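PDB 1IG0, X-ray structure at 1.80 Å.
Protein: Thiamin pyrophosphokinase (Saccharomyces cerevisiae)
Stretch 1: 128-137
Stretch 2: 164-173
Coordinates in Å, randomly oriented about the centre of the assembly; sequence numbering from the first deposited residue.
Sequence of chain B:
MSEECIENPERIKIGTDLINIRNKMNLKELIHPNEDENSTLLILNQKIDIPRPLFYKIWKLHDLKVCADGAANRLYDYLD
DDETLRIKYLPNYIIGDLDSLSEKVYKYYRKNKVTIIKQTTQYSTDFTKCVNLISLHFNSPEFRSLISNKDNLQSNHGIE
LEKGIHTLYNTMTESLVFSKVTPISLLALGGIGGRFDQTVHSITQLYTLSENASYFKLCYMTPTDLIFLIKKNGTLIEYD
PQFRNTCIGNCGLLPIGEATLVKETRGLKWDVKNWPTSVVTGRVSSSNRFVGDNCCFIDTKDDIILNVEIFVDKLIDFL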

# COMPACT_ATOMS: atom_id res chain seq x y z
N THR B 128 16.43 4.79 3.67
CA THR B 128 17.60 4.17 4.29
C THR B 128 18.65 5.22 4.62
O THR B 128 19.32 5.14 5.65
CB THR B 128 18.23 3.10 3.36
OG1 THR B 128 17.29 2.04 3.17
CG2 THR B 128 19.50 2.54 3.98
N LYS B 129 18.80 6.22 3.75
CA LYS B 129 19.75 7.29 3.98
C LYS B 129 19.36 8.04 5.26
O LYS B 129 20.21 8.43 6.06
CB LYS B 129 19.77 8.26 2.80
CG LYS B 129 20.33 7.69 1.50
CD LYS B 129 20.31 8.74 0.40
CE LYS B 129 21.01 8.24 -0.86
NZ LYS B 129 20.33 7.07 -1.49
N CYS B 130 18.05 8.22 5.45
CA CYS B 130 17.53 8.92 6.61
C CYS B 130 17.73 8.16 7.92
O CYS B 130 18.23 8.73 8.89
CB CYS B 130 16.05 9.23 6.42
SG CYS B 130 15.71 10.53 5.20
N VAL B 131 17.33 6.89 7.96
CA VAL B 131 17.48 6.12 9.19
C VAL B 131 18.94 5.94 9.58
O VAL B 131 19.27 5.91 10.77
CB VAL B 131 16.79 4.73 9.09
CG1 VAL B 131 15.27 4.92 9.00
CG2 VAL B 131 17.30 3.98 7.88
N ASN B 132 19.82 5.81 8.60
CA ASN B 132 21.25 5.67 8.89
C ASN B 132 21.69 6.98 9.54
O ASN B 132 22.42 6.98 10.54
CB ASN B 132 22.06 5.45 7.61
CG ASN B 132 22.02 4.00 7.14
OD1 ASN B 132 22.66 3.65 6.15
ND2 ASN B 132 21.28 3.16 7.85
N LEU B 133 21.25 8.09 8.96
CA LEU B 133 21.57 9.42 9.47
C LEU B 133 21.03 9.61 10.88
O LEU B 133 21.73 10.10 11.76
CB LEU B 133 20.96 10.49 8.55
CG LEU B 133 20.94 11.92 9.09
CD1 LEU B 133 22.36 12.43 9.29
CD2 LEU B 133 20.18 12.81 8.12
N ILE B 134 19.78 9.22 11.08
CA ILE B 134 19.13 9.35 12.38
C ILE B 134 19.89 8.59 13.46
O ILE B 134 20.12 9.12 14.56
CB ILE B 134 17.67 8.84 12.32
CG1 ILE B 134 16.85 9.78 11.43
CG2 ILE B 134 17.08 8.77 13.72
CD1 ILE B 134 15.47 9.27 11.10
N SER B 135 20.30 7.36 13.16
CA SER B 135 21.04 6.57 14.14
C SER B 135 22.38 7.23 14.45
O SER B 135 22.80 7.30 15.61
CB SER B 135 21.27 5.15 13.61
OG SER B 135 21.81 4.33 14.63
N LEU B 136 23.07 7.70 13.42
CA LEU B 136 24.35 8.37 13.61
C LEU B 136 24.18 9.60 14.49
O LEU B 136 24.97 9.84 15.41
CB LEU B 136 24.94 8.79 12.25
CG LEU B 136 25.59 7.69 11.41
CD1 LEU B 136 25.93 8.23 10.03
CD2 LEU B 136 26.84 7.17 12.12
N HIS B 137 23.13 10.37 14.22
CA HIS B 137 22.85 11.58 14.99
C HIS B 137 22.76 11.29 16.49
O HIS B 137 23.35 12.00 17.30
CB HIS B 137 21.53 12.20 14.53
CG HIS B 137 21.09 13.35 15.39
ND1 HIS B 137 21.55 14.64 15.21
CD2 HIS B 137 20.26 13.40 16.46
CE1 HIS B 137 21.03 15.42 16.14
NE2 HIS B 137 20.24 14.69 16.91
N GLY B 164 28.74 8.10 1.96
CA GLY B 164 29.34 8.39 3.26
C GLY B 164 28.50 8.06 4.47
O GLY B 164 28.99 7.45 5.42
N ILE B 165 27.23 8.46 4.46
CA ILE B 165 26.35 8.19 5.60
C ILE B 165 26.23 6.70 5.89
O ILE B 165 26.17 6.29 7.05
CB ILE B 165 24.94 8.78 5.37
CG1 ILE B 165 25.01 10.31 5.33
CG2 ILE B 165 24.01 8.35 6.50
CD1 ILE B 165 25.48 10.95 6.63
N HIS B 166 26.20 5.87 4.84
CA HIS B 166 26.10 4.43 5.05
C HIS B 166 27.42 3.88 5.56
O HIS B 166 27.44 3.02 6.43
CB HIS B 166 25.73 3.71 3.75
CG HIS B 166 25.45 2.25 3.95
ND1 HIS B 166 24.32 1.79 4.59
CD2 HIS B 166 26.16 1.15 3.62
CE1 HIS B 166 24.35 0.47 4.65
NE2 HIS B 166 25.46 0.06 4.07
N THR B 167 28.53 4.37 5.01
CA THR B 167 29.85 3.91 5.43
C THR B 167 30.05 4.24 6.91
O THR B 167 30.50 3.40 7.69
CB THR B 167 30.96 4.60 4.61
OG1 THR B 167 30.74 4.37 3.22
CG2 THR B 167 32.33 4.05 5.01
N LEU B 168 29.71 5.47 7.29
CA LEU B 168 29.84 5.90 8.68
C LEU B 168 28.90 5.10 9.57
O LEU B 168 29.26 4.73 10.69
CB LEU B 168 29.52 7.39 8.81
CG LEU B 168 30.50 8.37 8.16
CD1 LEU B 168 29.98 9.79 8.30
CD2 LEU B 168 31.86 8.23 8.82
N TYR B 169 27.70 4.84 9.08
CA TYR B 169 26.71 4.07 9.83
C TYR B 169 27.21 2.65 10.08
O TYR B 169 27.16 2.14 11.21
CB TYR B 169 25.39 4.00 9.05
CG TYR B 169 24.36 3.08 9.65
CD1 TYR B 169 23.58 3.48 10.74
CD2 TYR B 169 24.18 1.79 9.15
CE1 TYR B 169 22.65 2.63 11.31
CE2 TYR B 169 23.25 0.92 9.72
CZ TYR B 169 22.49 1.35 10.79
OH TYR B 169 21.57 0.49 11.35
N ASN B 170 27.70 2.00 9.03
CA ASN B 170 28.22 0.64 9.14
C ASN B 170 29.36 0.55 10.15
O ASN B 170 29.41 -0.37 10.96
CB ASN B 170 28.70 0.15 7.76
CG ASN B 170 27.56 -0.24 6.85
OD1 ASN B 170 27.74 -0.41 5.64
ND2 ASN B 170 26.37 -0.41 7.42
N THR B 171 30.27 1.52 10.09
CA THR B 171 31.41 1.54 11.00
C THR B 171 30.94 1.67 12.44
O THR B 171 31.40 0.94 13.32
CB THR B 171 32.37 2.70 10.67
OG1 THR B 171 32.90 2.52 9.35
CG2 THR B 171 33.51 2.76 11.68
N MET B 172 30.02 2.60 12.68
CA MET B 172 29.48 2.81 14.02
C MET B 172 28.81 1.54 14.55
O MET B 172 29.07 1.11 15.67
CB MET B 172 28.45 3.94 14.01
CG MET B 172 27.62 4.04 15.29
SD MET B 172 26.22 5.16 15.16
CE MET B 172 25.11 4.16 14.14
N THR B 173 27.94 0.96 13.73
CA THR B 173 27.22 -0.25 14.10
C THR B 173 28.13 -1.38 14.57
O THR B 173 27.72 -2.21 15.37
CB THR B 173 26.36 -0.75 12.91
OG1 THR B 173 25.41 0.25 12.55
CG2 THR B 173 25.62 -2.03 13.29

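Both stretches are helical throughout, each held by the usual i to i+4 backbone hydrogen bonds, such as L136 N to N132 O at 3.0 Å and Y169 N to I165 O at 2.9 Å. The two axes run in broadly the same direction but cross at 48°, and they approach to 9.1 Å. With so steep a crossing the helices diverge from the point of contact instead of running side by side. They come nearest where N132 CA lies 5.8 Å from Y169 CA and L133 CA lies 6.3 Å from I165 CA. Together the stretches bury 482 Å² of surface. On the second helix I165, Y169 and M172 point their CA-to-CB bonds toward the first, a spacing of four and three residues that keeps them on one helical face.

Packing rests on two reciprocal knobs. I165 inserts among K129, N132, L133 and L136, its CG2 lying 3.7 Å from N132 CB and 3.8 Å from K129 O. A beta-branched side chain carries its methyl close to the backbone, so this one can fill a shallow hole lined partly by main chain. In return, L136 sits among I165, L168, Y169 and M172. Its CA-to-CB bond points sideways, yet the end of the side chain comes nearer: CD1 reaches I165 O at 3.6 Å and CD2 lies 3.7 Å from M172 SD. The thioether suits such a neighbour, being apolar, polarizable and flexible.

One hydrogen bond joins the stretches. H166 ND1 donates to N132 OD1 at 2.9 Å, with an N-H...O angle of 159°. The oxygen lies near the plane of the imidazole, at its edge, where the ring nitrogen's hydrogen points. Asparagine suits this place because its small, planar amide serves two neighbours: its OD1 accepts from H166, while its ND2 lies over one face of the Y169 ring, 3.5 Å from Y169 CD2. The N-H bonds run across the ring, not into it, so the flat amide packs against the flat ring in van der Waals contact, and this is not a hydrogen bond.

The same ring meets S135 at its edge, with S135 CB 3.7 Å from Y169 CE1. Serine suits this place because its side chain is short: it points toward the second helix and lets the aromatic ring come close. Its OG also meets the end of M172, 3.3 Å from CE, a van der Waals contact; the hydroxyl finds its hydrogen bonding just outside these stretches.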